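Local coordinates for protein cytochrome P450 (PDB 5L92) that binds heme and the steroid corticosterone and probably acts as a cytochrome P450 monooxygenase that hydroxylates steroids, at residues Y140-P143 and V144-A148; F235-L238 and L239-G243; N340-M343 and A344-R347; K385-S389 and T390-G394. One frame throughout, in Å; residues are numbered along the deposited sequence.

Contact 1. Residues Y140-P143 and V144-A148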
# COMPACT_ATOMS: atom_id res chain seq x y z
N TYR A 140 2.92 11.66 -4.33
CA TYR A 140 3.86 10.67 -4.88
C TYR A 140 5.30 11.02 -4.45
O TYR A 140 5.98 10.20 -3.84
CB TYR A 140 3.76 10.54 -6.42
CG TYR A 140 4.99 9.84 -6.95
CD1 TYR A 140 5.20 8.50 -6.66
CD2 TYR A 140 5.99 10.53 -7.61
CE1 TYR A 140 6.35 7.85 -7.04
CE2 TYR A 140 7.19 9.86 -8.00
CZ TYR A 140 7.35 8.52 -7.70
OH TYR A 140 8.51 7.82 -8.06
N PRO A 141 5.80 12.24 -4.71
CA PRO A 141 7.23 12.52 -4.39
C PRO A 141 7.60 12.35 -2.93
O PRO A 141 8.67 11.80 -2.63
CB PRO A 141 7.40 13.97 -4.83
CG PRO A 141 6.28 14.27 -5.73
CD PRO A 141 5.14 13.37 -5.36
N LEU A 142 6.78 12.84 -2.00
CA LEU A 142 7.24 12.79 -0.61
C LEU A 142 7.63 11.38 -0.20
O LEU A 142 8.75 11.19 0.30
CB LEU A 142 6.21 13.38 0.35
CG LEU A 142 6.40 13.06 1.84
CD1 LEU A 142 7.62 13.73 2.45
CD2 LEU A 142 5.20 13.44 2.63
N PRO A 143 6.80 10.36 -0.40
CA PRO A 143 7.17 9.05 0.14
C PRO A 143 8.33 8.38 -0.60
O PRO A 143 9.05 7.57 0.01
CB PRO A 143 5.87 8.27 0.04
CG PRO A 143 4.82 9.33 0.07
CD PRO A 143 5.37 10.39 -0.76
N VAL A 144 8.55 8.64 -1.89
CA VAL A 144 9.68 8.01 -2.55
C VAL A 144 10.98 8.68 -2.11
O VAL A 144 12.04 8.03 -2.04
CB VAL A 144 9.52 8.05 -4.08
CG1 VAL A 144 9.53 9.48 -4.60
CG2 VAL A 144 10.62 7.20 -4.78
N MET A 145 10.92 9.97 -1.80
CA MET A 145 12.08 10.70 -1.30
C MET A 145 12.46 10.20 0.08
O MET A 145 13.64 10.06 0.40
CB MET A 145 11.80 12.20 -1.26
CG MET A 145 11.72 12.86 -2.61
SD MET A 145 10.90 14.47 -2.51
CE MET A 145 11.59 15.33 -3.90
N VAL A 146 11.46 9.92 0.91
CA VAL A 146 11.74 9.29 2.20
C VAL A 146 12.35 7.91 1.99
O VAL A 146 13.39 7.58 2.58
CB VAL A 146 10.45 9.20 3.05
CG1 VAL A 146 10.72 8.40 4.29
CG2 VAL A 146 9.97 10.58 3.44
N ILE A 147 11.72 7.07 1.15
CA ILE A 147 12.19 5.69 0.99
C ILE A 147 13.57 5.64 0.34
O ILE A 147 14.36 4.75 0.65
CB ILE A 147 11.17 4.84 0.20
CG1 ILE A 147 11.32 3.36 0.56
CG2 ILE A 147 11.40 4.96 -1.33
CD1 ILE A 147 10.92 3.02 1.98
N ALA A 148 13.87 6.56 -0.57
CA ALA A 148 15.20 6.61 -1.16
C ALA A 148 16.25 6.99 -0.12
O ALA A 148 17.38 6.47 -0.14
CB ALA A 148 15.23 7.60 -2.32
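Val144 packs against Tyr140, four residues earlier, near where helix 141-151 begins. Its CB lies 3.6 Å from Gly243 O of helix 229-245. From there the side chain forks. CG1 sits between the backbone N and the carbonyl carbon (chi1 64°), which turns it back toward the start of the helix. There it comes to 3.2 Å from Pro141 O and stands over one face of the Tyr140 ring, 3.9 Å from CZ. CG2 takes the other branch and meets Tyr140 OH at the ring's far end. That hydroxyl is hydrogen-bonded to Asn244 and Gln158, so the phenol is held at its tip as well as over its face. Further round the helix, Leu142 and Val146 run side by side, Leu142 CD1 4.1 Å from Val146 CG2. Met145 runs extended past Pro141 O, and its SD reaches Pro141 CB at 4.2 Å. The backbone repeats as an alpha helix: Met145 N bonds Pro141 O, Val146 N bonds Leu142 O, and Ile147 N bonds Pro143 O at 2.9 Å. Leu142 and Val146 face helix 355-372, Met145 and Leu142 touch helix 112-125, and Val144 and Ile147 lie against helix 229-245.

Contact 2. Residues F235-L238 and L239-G243. With C0R (corticosterone), chain D; HEM (protoporphyrin IX containing Fe), chain C.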
# COMPACT_ATOMS: atom_id res chain seq x y z
N PHE A 235 14.22 -7.54 -0.05
CA PHE A 235 13.64 -6.62 0.91
C PHE A 235 13.77 -5.18 0.43
O PHE A 235 12.82 -4.39 0.51
CB PHE A 235 14.30 -6.83 2.28
CG PHE A 235 13.82 -5.87 3.34
CD1 PHE A 235 12.65 -6.11 4.05
CD2 PHE A 235 14.57 -4.74 3.64
CE1 PHE A 235 12.21 -5.22 5.03
CE2 PHE A 235 14.14 -3.85 4.62
CZ PHE A 235 12.97 -4.08 5.32
N SER A 236 14.93 -4.83 -0.14
CA SER A 236 15.11 -3.49 -0.68
C SER A 236 14.09 -3.19 -1.76
O SER A 236 13.51 -2.10 -1.79
CB SER A 236 16.54 -3.35 -1.19
OG SER A 236 17.42 -3.51 -0.10
N ILE A 237 13.82 -4.17 -2.63
CA ILE A 237 12.83 -3.96 -3.69
C ILE A 237 11.44 -3.79 -3.11
O ILE A 237 10.68 -2.90 -3.52
CB ILE A 237 12.88 -5.12 -4.72
CG1 ILE A 237 14.15 -4.99 -5.61
CG2 ILE A 237 11.64 -5.14 -5.60
CD1 ILE A 237 14.53 -6.28 -6.31
N LEU A 238 11.07 -4.63 -2.15
CA LEU A 238 9.77 -4.51 -1.50
C LEU A 238 9.57 -3.11 -0.95
O LEU A 238 8.53 -2.49 -1.16
CB LEU A 238 9.65 -5.54 -0.40
CG LEU A 238 8.39 -5.58 0.47
CD1 LEU A 238 7.11 -5.79 -0.37
CD2 LEU A 238 8.57 -6.67 1.49
N LEU A 239 10.60 -2.57 -0.27
CA LEU A 239 10.48 -1.24 0.31
C LEU A 239 10.40 -0.20 -0.77
O LEU A 239 9.61 0.75 -0.68
CB LEU A 239 11.66 -0.92 1.23
CG LEU A 239 11.85 -1.68 2.53
CD1 LEU A 239 12.98 -0.96 3.31
CD2 LEU A 239 10.63 -1.78 3.35
N LEU A 240 11.20 -0.36 -1.82
CA LEU A 240 11.15 0.60 -2.92
C LEU A 240 9.74 0.71 -3.48
O LEU A 240 9.22 1.81 -3.66
CB LEU A 240 12.12 0.22 -4.02
CG LEU A 240 12.18 1.24 -5.14
CD1 LEU A 240 12.68 2.58 -4.57
CD2 LEU A 240 13.07 0.73 -6.26
N ILE A 241 9.14 -0.44 -3.78
CA ILE A 241 7.81 -0.45 -4.39
C ILE A 241 6.80 0.12 -3.41
O ILE A 241 5.95 0.94 -3.79
CB ILE A 241 7.44 -1.88 -4.84
CG1 ILE A 241 8.43 -2.37 -5.90
CG2 ILE A 241 6.05 -1.88 -5.43
CD1 ILE A 241 8.20 -3.79 -6.39
N ALA A 242 6.92 -0.25 -2.14
CA ALA A 242 6.13 0.35 -1.07
C ALA A 242 6.31 1.86 -1.03
O ALA A 242 5.35 2.60 -0.79
CB ALA A 242 6.54 -0.25 0.26
N GLY A 243 7.54 2.34 -1.22
CA GLY A 243 7.80 3.77 -1.24
C GLY A 243 7.25 4.49 -2.46
O GLY A 243 7.26 5.73 -2.48
C1 C0R D . 1.64 -4.38 -0.65
C2 C0R D . 1.58 -3.40 0.53
C3 C0R D . 2.98 -2.74 0.96
C4 C0R D . 4.10 -2.64 -0.19
C5 C0R D . 3.84 -3.32 -1.54
C6 C0R D . 4.91 -3.17 -2.70
C7 C0R D . 5.23 -4.64 -3.32
C8 C0R D . 3.96 -5.37 -3.72
C9 C0R D . 2.88 -5.46 -2.55
C10 C0R D . 2.53 -4.11 -1.82
C11 C0R D . 1.63 -6.32 -3.07
C12 C0R D . 2.11 -7.76 -3.70
C13 C0R D . 3.12 -7.65 -4.82
C14 C0R D . 4.38 -6.74 -4.28
C15 C0R D . 5.20 -6.69 -5.33
C16 C0R D . 5.12 -8.19 -5.93
C17 C0R D . 3.74 -8.81 -5.15
C18 C0R D . 2.47 -7.01 -6.09
C19 C0R D . 1.77 -3.14 -2.75
C20 C0R D . 2.97 -9.80 -6.06
C21 C0R D . 2.39 -11.12 -5.53
O1 C0R D . 3.25 -2.22 2.03
O2 C0R D . 0.95 -5.64 -3.99
O3 C0R D . 2.81 -9.53 -7.25
O4 C0R D . 1.59 -11.67 -6.57
CHA HEM C . 2.94 -5.42 4.40
CHB HEM C . -0.44 -2.04 3.37
CHC HEM C . 2.87 1.44 3.46
CHD HEM C . 6.25 -1.99 3.99
C1A HEM C . 1.73 -4.78 4.16
C2A HEM C . 0.43 -5.41 4.18
C3A HEM C . -0.50 -4.49 3.88
C4A HEM C . 0.18 -3.22 3.69
CMA HEM C . -2.02 -4.72 3.79
CAA HEM C . 0.15 -6.92 4.48
CBA HEM C . 0.67 -7.83 3.37
CGA HEM C . 0.12 -9.23 3.48
O1A HEM C . -0.39 -9.62 4.54
O2A HEM C . 0.16 -9.99 2.49
C1B HEM C . 0.12 -0.79 3.34
C2B HEM C . -0.57 0.50 3.25
C3B HEM C . 0.38 1.45 3.26
C4B HEM C . 1.67 0.80 3.35
CMB HEM C . -2.10 0.67 3.20
CAB HEM C . 0.25 2.99 3.24
CBB HEM C . -0.85 3.63 3.64
C1C HEM C . 4.09 0.81 3.62
C2C HEM C . 5.38 1.44 3.60
C3C HEM C . 6.29 0.51 3.76
C4C HEM C . 5.64 -0.77 3.84
CMC HEM C . 5.67 2.96 3.47
CAC HEM C . 7.79 0.83 3.76
CBC HEM C . 8.54 0.50 4.81
C1D HEM C . 5.67 -3.22 4.14
C2D HEM C . 6.38 -4.46 4.32
C3D HEM C . 5.47 -5.44 4.45
C4D HEM C . 4.16 -4.81 4.33
CMD HEM C . 7.93 -4.55 4.34
CAD HEM C . 5.70 -6.95 4.66
CBD HEM C . 5.66 -7.31 6.16
CGD HEM C . 5.73 -8.80 6.43
O1D HEM C . 6.10 -9.20 7.56
O2D HEM C . 5.40 -9.63 5.55
NA HEM C . 1.56 -3.43 3.86
NB HEM C . 1.48 -0.55 3.38
NC HEM C . 4.29 -0.55 3.76
ND HEM C . 4.32 -3.48 4.12
FE HEM C . 2.93 -1.97 3.87
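Phe235 and Leu239 pack one turn apart on helix 229-245, the long helix of the P450 fold that passes over the heme. Leu239 CG stands over one face of the Phe235 ring, 4.1 Å from its centroid, in a CH-pi contact offset toward the rim. Leu239 CD1 presses on Phe235 CE2 at 3.4 Å. The other branch, CD2, turns to the heme and meets the vinyl carbon CBC. Ile237 and Ile241 lie side by side, with Ile237 CG2 3.8 Å from Ile241 CD1; of the two, it is Ile241 that meets the steroid. With CG2 anti to the backbone N (chi1 of CG1 -61°), Ile241 sets that methyl on corticosterone C6. Leu238 divides its branches: CD1 meets the steroid at C7, CD2 the heme methyl CMD. Four successive i to i+4 backbone bonds hold the helix that carries these side chains, among them Ala242 N to Leu238 O at 2.9 Å. In the next shell, helix 158-169 backs Ile241 through Ile168, and Phe198 of helix 177-207 covers Ile237 and Leu240. The methyl of Ala242 fills the corner between the two ligands, its CB 3.4 Å from steroid C4 and 3.6 Å from heme C3C, beside corticosterone O1, which binds the iron at 1.9 Å.

Contact 3. Residues N340-M343 and A344-R347. With HEM (protoporphyrin IX containing Fe), chain C.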
# COMPACT_ATOMS: atom_id res chain seq x y z
N ASN A 340 -12.51 1.90 15.28
CA ASN A 340 -12.18 1.76 13.86
C ASN A 340 -11.06 0.71 13.76
O ASN A 340 -9.88 1.02 13.59
CB ASN A 340 -11.79 3.10 13.25
CG ASN A 340 -11.56 3.03 11.73
OD1 ASN A 340 -11.64 1.97 11.10
ND2 ASN A 340 -11.27 4.17 11.14
N VAL A 341 -11.45 -0.54 13.88
CA VAL A 341 -10.46 -1.61 13.95
C VAL A 341 -10.31 -2.16 12.55
O VAL A 341 -10.66 -3.30 12.27
CB VAL A 341 -10.84 -2.70 14.97
CG1 VAL A 341 -9.66 -3.69 15.10
CG2 VAL A 341 -11.12 -2.05 16.38
N HIS A 342 -9.80 -1.32 11.66
CA HIS A 342 -9.69 -1.75 10.29
C HIS A 342 -8.42 -2.59 10.12
O HIS A 342 -7.58 -2.71 11.01
CB HIS A 342 -9.66 -0.54 9.39
CG HIS A 342 -8.47 0.32 9.66
ND1 HIS A 342 -7.21 -0.03 9.23
CD2 HIS A 342 -8.33 1.43 10.41
CE1 HIS A 342 -6.35 0.88 9.65
NE2 HIS A 342 -7.00 1.78 10.36
N MET A 343 -8.33 -3.22 8.96
CA MET A 343 -7.22 -4.10 8.61
C MET A 343 -6.50 -3.58 7.37
O MET A 343 -6.01 -4.35 6.56
CB MET A 343 -7.74 -5.53 8.38
CG MET A 343 -8.20 -6.18 9.69
SD MET A 343 -8.77 -7.89 9.63
CE MET A 343 -10.41 -7.66 8.94
N ALA A 344 -6.43 -2.26 7.20
CA ALA A 344 -5.88 -1.71 5.98
C ALA A 344 -4.38 -2.00 5.89
O ALA A 344 -3.83 -1.97 4.79
CB ALA A 344 -6.17 -0.22 5.89
N PHE A 345 -3.73 -2.30 7.01
CA PHE A 345 -2.35 -2.73 7.04
C PHE A 345 -2.21 -4.23 7.19
O PHE A 345 -1.12 -4.72 7.50
CB PHE A 345 -1.62 -2.04 8.19
CG PHE A 345 -1.46 -0.56 8.02
CD1 PHE A 345 -0.74 -0.05 6.97
CD2 PHE A 345 -2.08 0.33 8.90
CE1 PHE A 345 -0.59 1.30 6.81
CE2 PHE A 345 -1.91 1.70 8.74
CZ PHE A 345 -1.20 2.18 7.69
N GLY A 346 -3.30 -4.97 6.99
CA GLY A 346 -3.26 -6.39 7.23
C GLY A 346 -3.55 -6.69 8.69
O GLY A 346 -4.12 -5.90 9.41
N ARG A 347 -3.09 -7.86 9.12
CA ARG A 347 -3.44 -8.44 10.40
C ARG A 347 -2.62 -9.71 10.60
O ARG A 347 -2.67 -10.61 9.76
CB ARG A 347 -4.94 -8.78 10.46
CG ARG A 347 -5.35 -9.67 11.65
CD ARG A 347 -5.34 -8.91 12.96
NE ARG A 347 -6.39 -7.90 12.95
CZ ARG A 347 -7.59 -8.02 13.53
NH1 ARG A 347 -7.92 -9.11 14.22
NH2 ARG A 347 -8.46 -7.03 13.42
CHA HEM C . 2.94 -5.42 4.40
CHB HEM C . -0.44 -2.04 3.37
CHC HEM C . 2.87 1.44 3.46
CHD HEM C . 6.25 -1.99 3.99
C1A HEM C . 1.73 -4.78 4.16
C2A HEM C . 0.43 -5.41 4.18
C3A HEM C . -0.50 -4.49 3.88
C4A HEM C . 0.18 -3.22 3.69
CMA HEM C . -2.02 -4.72 3.79
CAA HEM C . 0.15 -6.92 4.48
CBA HEM C . 0.67 -7.83 3.37
CGA HEM C . 0.12 -9.23 3.48
O1A HEM C . -0.39 -9.62 4.54
O2A HEM C . 0.16 -9.99 2.49
C1B HEM C . 0.12 -0.79 3.34
C2B HEM C . -0.57 0.50 3.25
C3B HEM C . 0.38 1.45 3.26
C4B HEM C . 1.67 0.80 3.35
CMB HEM C . -2.10 0.67 3.20
CAB HEM C . 0.25 2.99 3.24
CBB HEM C . -0.85 3.63 3.64
C1C HEM C . 4.09 0.81 3.62
C2C HEM C . 5.38 1.44 3.60
C3C HEM C . 6.29 0.51 3.76
C4C HEM C . 5.64 -0.77 3.84
CMC HEM C . 5.67 2.96 3.47
CAC HEM C . 7.79 0.83 3.76
CBC HEM C . 8.54 0.50 4.81
C1D HEM C . 5.67 -3.22 4.14
C2D HEM C . 6.38 -4.46 4.32
C3D HEM C . 5.47 -5.44 4.45
C4D HEM C . 4.16 -4.81 4.33
CMD HEM C . 7.93 -4.55 4.34
CAD HEM C . 5.70 -6.95 4.66
CBD HEM C . 5.66 -7.31 6.16
CGD HEM C . 5.73 -8.80 6.43
O1D HEM C . 6.10 -9.20 7.56
O2D HEM C . 5.40 -9.63 5.55
NA HEM C . 1.56 -3.43 3.86
NB HEM C . 1.48 -0.55 3.38
NC HEM C . 4.29 -0.55 3.76
ND HEM C . 4.32 -3.48 4.12
FE HEM C . 2.93 -1.97 3.87
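Met343 and Arg347 cross, with the thioether laid over one face of the guanidinium group. Met343 SD is 3.9 Å from Arg347 NH2, and CG is about as near to the same nitrogen. Arg347 reaches this place by bending twice, at chi2 (74°) and chi3 (67°), which curls its chain back over the methionine. The charged end is fixed from outside: NH1 forms a salt bridge with Glu60, and NH2 a weak hydrogen bond with Tyr52. Val341 CG1 adds an oblique contact to NH2. His342 is turned differently. Its ring presents an edge to the chain that follows, and ND1 accepts a nearly straight bond from Ala344 N at 3.1 Å, with the donor in the ring plane. ND1 is therefore an acceptor, while NE2 bonds Glu280. The two bonds fix the rotation of the ring. A type I turn from Met343 to Gly346 carries the chain past the heme. Gly346 N reaches Met343 O at 2.8 Å from above the carbonyl plane. Gly346 has positive phi, and its N lies 3.5 Å from the heme methyl CMA. Phe345 meets the porphyrin obliquely, CE1 3.6 Å from C2B, and its backbone bonds Cys352, the axial ligand of the iron. This is the start of the P450 heme-binding loop, the Phe-Gly-x-Gly-x-x-x-Cys signature that leads to the cysteine ligand.

Contact 4. Residues K385-S389 and T390-G394. With C0R (corticosterone), chain D.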
# COMPACT_ATOMS: atom_id res chain seq x y z
N LYS A 385 -9.47 9.25 -12.46
CA LYS A 385 -8.60 8.31 -13.19
C LYS A 385 -8.05 7.26 -12.23
O LYS A 385 -6.90 7.37 -11.79
CB LYS A 385 -7.48 9.04 -13.92
CG LYS A 385 -7.97 10.15 -14.82
CD LYS A 385 -6.85 10.65 -15.68
CE LYS A 385 -7.23 11.87 -16.47
NZ LYS A 385 -6.01 12.55 -16.97
N PRO A 386 -8.82 6.21 -11.95
CA PRO A 386 -8.35 5.17 -11.03
C PRO A 386 -7.15 4.41 -11.58
O PRO A 386 -7.08 4.11 -12.76
CB PRO A 386 -9.55 4.24 -10.88
CG PRO A 386 -10.69 4.94 -11.55
CD PRO A 386 -10.11 5.85 -12.55
N ILE A 387 -6.23 4.07 -10.69
CA ILE A 387 -5.11 3.23 -11.09
C ILE A 387 -5.65 1.88 -11.58
O ILE A 387 -6.57 1.30 -10.99
CB ILE A 387 -4.14 3.05 -9.92
CG1 ILE A 387 -3.54 4.41 -9.51
CG2 ILE A 387 -3.03 2.05 -10.32
CD1 ILE A 387 -3.09 4.54 -8.02
N GLU A 388 -5.07 1.38 -12.67
CA GLU A 388 -5.44 0.09 -13.25
C GLU A 388 -4.64 -0.98 -12.52
O GLU A 388 -3.55 -1.38 -12.95
CB GLU A 388 -5.20 0.10 -14.76
CG GLU A 388 -5.86 -1.04 -15.50
CD GLU A 388 -6.08 -0.74 -16.97
OE1 GLU A 388 -5.09 -0.79 -17.74
OE2 GLU A 388 -7.24 -0.44 -17.35
N SER A 389 -5.19 -1.47 -11.42
CA SER A 389 -4.45 -2.37 -10.56
C SER A 389 -5.42 -3.08 -9.65
O SER A 389 -6.44 -2.51 -9.25
CB SER A 389 -3.40 -1.59 -9.73
OG SER A 389 -2.78 -2.38 -8.74
N THR A 390 -5.13 -4.34 -9.34
CA THR A 390 -5.82 -4.99 -8.23
C THR A 390 -4.98 -5.00 -6.96
O THR A 390 -5.52 -5.24 -5.89
CB THR A 390 -6.25 -6.45 -8.57
OG1 THR A 390 -5.13 -7.33 -8.50
CG2 THR A 390 -6.82 -6.55 -9.92
N PHE A 391 -3.67 -4.74 -7.06
CA PHE A 391 -2.84 -4.72 -5.88
C PHE A 391 -2.93 -3.38 -5.13
O PHE A 391 -2.74 -3.36 -3.90
CB PHE A 391 -1.38 -5.01 -6.25
CG PHE A 391 -1.14 -6.38 -6.79
CD1 PHE A 391 -1.34 -7.51 -6.01
CD2 PHE A 391 -0.64 -6.54 -8.08
CE1 PHE A 391 -1.06 -8.78 -6.52
CE2 PHE A 391 -0.36 -7.81 -8.59
CZ PHE A 391 -0.57 -8.92 -7.82
N VAL A 392 -3.24 -2.27 -5.82
CA VAL A 392 -3.40 -0.98 -5.15
C VAL A 392 -4.67 -0.28 -5.62
O VAL A 392 -5.20 -0.55 -6.69
CB VAL A 392 -2.16 -0.06 -5.32
CG1 VAL A 392 -0.95 -0.74 -4.75
CG2 VAL A 392 -1.95 0.31 -6.78
N TYR A 393 -5.14 0.64 -4.79
CA TYR A 393 -6.42 1.29 -4.98
C TYR A 393 -6.20 2.80 -4.82
O TYR A 393 -5.83 3.28 -3.74
CB TYR A 393 -7.45 0.74 -3.99
CG TYR A 393 -8.73 1.54 -3.98
CD1 TYR A 393 -9.75 1.27 -4.88
CD2 TYR A 393 -8.92 2.57 -3.07
CE1 TYR A 393 -10.95 2.01 -4.87
CE2 TYR A 393 -10.12 3.32 -3.05
CZ TYR A 393 -11.13 3.02 -3.96
OH TYR A 393 -12.29 3.78 -3.95
N GLY A 394 -6.35 3.55 -5.90
CA GLY A 394 -6.04 4.95 -5.80
C GLY A 394 -6.26 5.62 -7.13
O GLY A 394 -6.77 5.01 -8.07
C1 C0R D . 1.64 -4.38 -0.65
C2 C0R D . 1.58 -3.40 0.53
C3 C0R D . 2.98 -2.74 0.96
C4 C0R D . 4.10 -2.64 -0.19
C5 C0R D . 3.84 -3.32 -1.54
C6 C0R D . 4.91 -3.17 -2.70
C7 C0R D . 5.23 -4.64 -3.32
C8 C0R D . 3.96 -5.37 -3.72
C9 C0R D . 2.88 -5.46 -2.55
C10 C0R D . 2.53 -4.11 -1.82
C11 C0R D . 1.63 -6.32 -3.07
C12 C0R D . 2.11 -7.76 -3.70
C13 C0R D . 3.12 -7.65 -4.82
C14 C0R D . 4.38 -6.74 -4.28
C15 C0R D . 5.20 -6.69 -5.33
C16 C0R D . 5.12 -8.19 -5.93
C17 C0R D . 3.74 -8.81 -5.15
C18 C0R D . 2.47 -7.01 -6.09
C19 C0R D . 1.77 -3.14 -2.75
C20 C0R D . 2.97 -9.80 -6.06
C21 C0R D . 2.39 -11.12 -5.53
O1 C0R D . 3.25 -2.22 2.03
O2 C0R D . 0.95 -5.64 -3.99
O3 C0R D . 2.81 -9.53 -7.25
O4 C0R D . 1.59 -11.67 -6.57
O HOH W 1 -6.78 1.21 -8.25
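Ile387 N donates to Gly394 O at 2.8 Å, closing the base of a hairpin-like loop between strands 377-378 and 399-401. This end is tight. Ile387 CD1 rests on the Gly394 backbone, 3.5 Å from its carbonyl carbon C. Pro386 CA adds a CA-H...O contact to Gly394 O. Ile387 CG2 reaches over to Val392 CG2. Inside the loop, a water donates to Ile387 O at 2.7 Å and to Val392 O, so it bridges the two arms; its bond from Gly394 N is weak. Ser389 ties down the turn. Its OG, anti to the backbone N (chi1 171°), accepts from Val392 N at 3.0 Å and more weakly from Phe391 N. The same hydroxyl is hydrogen-bonded to Val169 O. The other side is looser. Thr390 is exposed at the tip and touches little but the Ser389 backbone, and Glu388 and Lys385 point away, with weak, long ion pairs to Arg22 and Glu397 respectively. Phe391 turns from the loop into the corticosterone pocket. The steroid methyl C18 sits over the centre of its ring, 3.6 Å above the plane, and Phe391 CB lies 3.3 Å from the steroid oxygen O2.

Contacts 1 and 2 touch directly, with Ile147 CG1 3.4 Å from Leu239 O, and their centres are 11 Å apart. Helix 141-151 thus backs the heme-side helix 229-245, and the side chain of Ile147 itself comes to about 4 Å from the heme. Contacts 2 and 3 do not touch, their nearest atoms being about 10 Å apart, but both reach the heme: contact 2 from the substrate side, contact 3 from the side of Cys352. Contacts 2 and 4 stay about 7 Å apart at their nearest atoms and share corticosterone, which lies between them. Contact 4 is about 9 Å from contact 3 and from contact 1, nearest atoms again.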